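Local atomic coordinates of sugar kinase, pfkB family (Thermotoga maritima, PDB entry 2AJR), a protein that probably acts as an ATP-dependent sugar kinase of the PfkB family, possibly phosphorylating fructose 1-phosphate, and binds a magnesium ion. Residues 124-133 with 155-163. Sequence-based numbering, arbitrary orientation.
Sequences PGPDVTDMDV and SIPPGVNEG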
loop_
_atom_site.group_PDB
_atom_site.type_symbol
_atom_site.label_atom_id
_atom_site.label_comp_id
_atom_site.label_asym_id
_atom_site.label_seq_id
_atom_site.Cartn_x
_atom_site.Cartn_y
_atom_site.Cartn_z
ATOM N N PRO A 124 10.830 2.350 -4.202
ATOM C CA PRO A 124 12.222 2.785 -4.265
ATOM C C PRO A 124 12.604 3.896 -3.292
ATOM O O PRO A 124 13.776 4.025 -2.971
ATOM C CB PRO A 124 12.341 3.292 -5.704
ATOM C CG PRO A 124 10.981 3.807 -6.020
ATOM C CD PRO A 124 10.021 2.898 -5.310
ATOM N N GLY A 125 11.647 4.717 -2.866
ATOM C CA GLY A 125 11.954 5.882 -2.047
ATOM C C GLY A 125 12.009 7.156 -2.866
ATOM O O GLY A 125 11.997 7.106 -4.082
ATOM N N PRO A 126 12.111 8.311 -2.193
ATOM C CA PRO A 126 12.115 9.614 -2.867
ATOM C C PRO A 126 13.439 9.929 -3.542
ATOM O O PRO A 126 14.470 9.429 -3.126
ATOM C CB PRO A 126 11.922 10.595 -1.718
ATOM C CG PRO A 126 12.578 9.915 -0.569
ATOM C CD PRO A 126 12.286 8.451 -0.733
ATOM N N ASP A 127 13.391 10.766 -4.569
ATOM C CA ASP A 127 14.593 11.382 -5.118
ATOM C C ASP A 127 15.180 12.340 -4.098
ATOM O O ASP A 127 14.493 13.243 -3.631
ATOM C CB ASP A 127 14.279 12.207 -6.378
ATOM C CG ASP A 127 14.150 11.372 -7.632
ATOM O OD1 ASP A 127 14.161 10.128 -7.558
ATOM O OD2 ASP A 127 14.013 11.988 -8.708
ATOM N N VAL A 128 16.453 12.160 -3.775
ATOM C CA VAL A 128 17.160 13.083 -2.914
ATOM C C VAL A 128 18.116 13.910 -3.761
ATOM O O VAL A 128 18.819 13.387 -4.612
ATOM C CB VAL A 128 17.903 12.318 -1.829
ATOM C CG1 VAL A 128 18.762 13.258 -1.004
ATOM C CG2 VAL A 128 16.891 11.553 -0.940
ATOM N N THR A 129 18.112 15.212 -3.536
ATOM C CA THR A 129 18.978 16.127 -4.261
ATOM C C THR A 129 20.369 16.171 -3.635
ATOM O O THR A 129 20.608 15.588 -2.572
ATOM C CB THR A 129 18.424 17.549 -4.226
ATOM O OG1 THR A 129 18.581 18.087 -2.905
ATOM C CG2 THR A 129 16.949 17.573 -4.643
ATOM N N ASP A 130 21.280 16.883 -4.295
ATOM C CA ASP A 130 22.656 17.007 -3.824
ATOM C C ASP A 130 22.752 17.920 -2.579
ATOM O O ASP A 130 23.586 17.705 -1.703
ATOM C CB ASP A 130 23.554 17.521 -4.958
ATOM C CG ASP A 130 24.831 16.721 -5.090
ATOM O OD1 ASP A 130 24.759 15.472 -5.064
ATOM O OD2 ASP A 130 25.902 17.339 -5.236
HETATM N N MSE A 131 21.905 18.941 -2.514
HETATM C CA MSE A 131 21.855 19.761 -1.313
HETATM C C MSE A 131 21.412 18.941 -0.103
HETATM O O MSE A 131 21.999 19.080 0.970
HETATM C CB MSE A 131 20.997 21.017 -1.502
HETATM C CG MSE A 131 21.826 22.239 -1.917
HETATM SE SE MSE A 131 23.300 22.655 -0.653
HETATM C CE MSE A 131 22.464 24.208 0.302
ATOM N N ASP A 132 20.429 18.060 -0.280
ATOM C CA ASP A 132 19.964 17.206 0.801
ATOM C C ASP A 132 21.085 16.293 1.283
ATOM O O ASP A 132 21.285 16.130 2.491
ATOM C CB ASP A 132 18.772 16.344 0.366
ATOM C CG ASP A 132 17.512 17.152 0.096
ATOM O OD1 ASP A 132 17.392 18.292 0.607
ATOM O OD2 ASP A 132 16.646 16.625 -0.654
ATOM N N VAL A 133 21.818 15.699 0.348
ATOM C CA VAL A 133 22.894 14.788 0.721
ATOM C C VAL A 133 23.958 15.558 1.506
ATOM O O VAL A 133 24.477 15.046 2.490
ATOM C CB VAL A 133 23.487 14.023 -0.517
ATOM C CG1 VAL A 133 24.785 13.292 -0.167
ATOM C CG2 VAL A 133 22.470 13.040 -1.045
ATOM N N SER A 155 19.216 0.063 1.829
ATOM C CA SER A 155 19.377 0.695 0.543
ATOM C C SER A 155 19.571 2.212 0.599
ATOM O O SER A 155 19.338 2.856 1.611
ATOM C CB SER A 155 18.141 0.391 -0.311
ATOM O OG SER A 155 16.962 0.929 0.297
ATOM N N ILE A 156 19.962 2.735 -0.562
ATOM C CA ILE A 156 20.162 4.145 -0.864
ATOM C C ILE A 156 18.922 4.576 -1.635
ATOM O O ILE A 156 18.424 3.805 -2.444
ATOM C CB ILE A 156 21.401 4.299 -1.812
ATOM C CG1 ILE A 156 22.694 4.019 -1.061
ATOM C CG2 ILE A 156 21.489 5.672 -2.432
ATOM C CD1 ILE A 156 22.626 4.414 0.395
ATOM N N PRO A 157 18.406 5.791 -1.390
ATOM C CA PRO A 157 17.325 6.257 -2.245
ATOM C C PRO A 157 17.880 6.767 -3.574
ATOM O O PRO A 157 19.061 7.074 -3.656
ATOM C CB PRO A 157 16.716 7.406 -1.437
ATOM C CG PRO A 157 17.860 7.961 -0.680
ATOM C CD PRO A 157 18.746 6.784 -0.353
ATOM N N PRO A 158 17.043 6.812 -4.621
ATOM C CA PRO A 158 17.455 7.324 -5.922
ATOM C C PRO A 158 18.016 8.741 -5.855
ATOM O O PRO A 158 17.539 9.563 -5.076
ATOM C CB PRO A 158 16.156 7.318 -6.753
ATOM C CG PRO A 158 15.252 6.423 -6.084
ATOM C CD PRO A 158 15.658 6.311 -4.639
ATOM N N GLY A 159 19.018 9.010 -6.684
ATOM C CA GLY A 159 19.626 10.333 -6.764
ATOM C C GLY A 159 20.841 10.493 -5.871
ATOM O O GLY A 159 21.521 11.519 -5.931
ATOM N N VAL A 160 21.107 9.491 -5.040
ATOM C CA VAL A 160 22.233 9.525 -4.137
ATOM C C VAL A 160 23.344 8.706 -4.746
ATOM O O VAL A 160 23.112 7.605 -5.224
ATOM C CB VAL A 160 21.870 8.922 -2.798
ATOM C CG1 VAL A 160 23.127 8.728 -1.943
ATOM C CG2 VAL A 160 20.833 9.774 -2.096
ATOM N N ASN A 161 24.559 9.243 -4.735
ATOM C CA ASN A 161 25.687 8.506 -5.268
ATOM C C ASN A 161 26.006 7.293 -4.396
ATOM O O ASN A 161 26.092 7.394 -3.172
ATOM C CB ASN A 161 26.911 9.392 -5.389
ATOM C CG ASN A 161 28.005 8.736 -6.199
ATOM O OD1 ASN A 161 28.645 7.803 -5.741
ATOM N ND2 ASN A 161 28.215 9.213 -7.416
ATOM N N GLU A 162 26.205 6.151 -5.046
ATOM C CA GLU A 162 26.549 4.911 -4.355
ATOM C C GLU A 162 27.881 4.978 -3.613
ATOM O O GLU A 162 28.146 4.145 -2.768
ATOM C CB GLU A 162 26.543 3.725 -5.334
ATOM C CG GLU A 162 25.162 3.474 -5.973
ATOM C CD GLU A 162 24.999 2.078 -6.543
ATOM O OE1 GLU A 162 24.037 1.376 -6.143
ATOM O OE2 GLU A 162 25.824 1.680 -7.393
ATOM N N GLY A 163 28.715 5.961 -3.918
ATOM C CA GLY A 163 29.926 6.216 -3.139
ATOM C C GLY A 163 29.715 6.762 -1.732
ATOM O O GLY A 163 30.641 6.731 -0.908
#
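P158 lies against the loop from P124 to V128, its ring touching four residues. CB meets the carboxylate of D127, 3.5 Å from OD1; CG, next round the ring, is 3.9 Å from G125 O; CD makes the shortest contact of the ring, 3.4 Å from P124 O, with P126 O little farther off. The D127 side chain crosses the ring at about a right angle. It leaves the backbone pointing away from P158 and returns with its end because CG stands anti to the carbonyl carbon (chi1 -81°), and OD1 forms a salt bridge with K45 of the second subunit, which also packs on P158 and whose NZ also donates to G125 O. The backbone of P158 supplies the one hydrogen bond between the segments: V128 N donates to P158 O over 3.1 Å, almost straight at 167°, and the CA-H of D127 points at the same oxygen. An alanine in place of P158, without CG and CD, would probably leave a gap beside P124 O and G125 O and give the turn a less restricted phi at its second position.

Beyond this bond the contact becomes apolar. V128 sends its two methyls different ways: CG2 packs 3.7 Å from P157 CG, while CB and CG1 lie alongside V160 CG2, a methyl that also touches V133 CG2 at 3.8 Å, on the first turn of helix 130-144. P157 to V160 form a type II beta turn with G159 at its third position, where the positive phi suits glycine; a side chain there would run into V128 O. T129 caps the helix, OG1 accepting from D132 N. The arrangement thus joins two connections of the ribokinase-like alpha/beta fold: the entry to helix 130-144 and the loop leading from central-sheet strand 149-153 to helix 164-174.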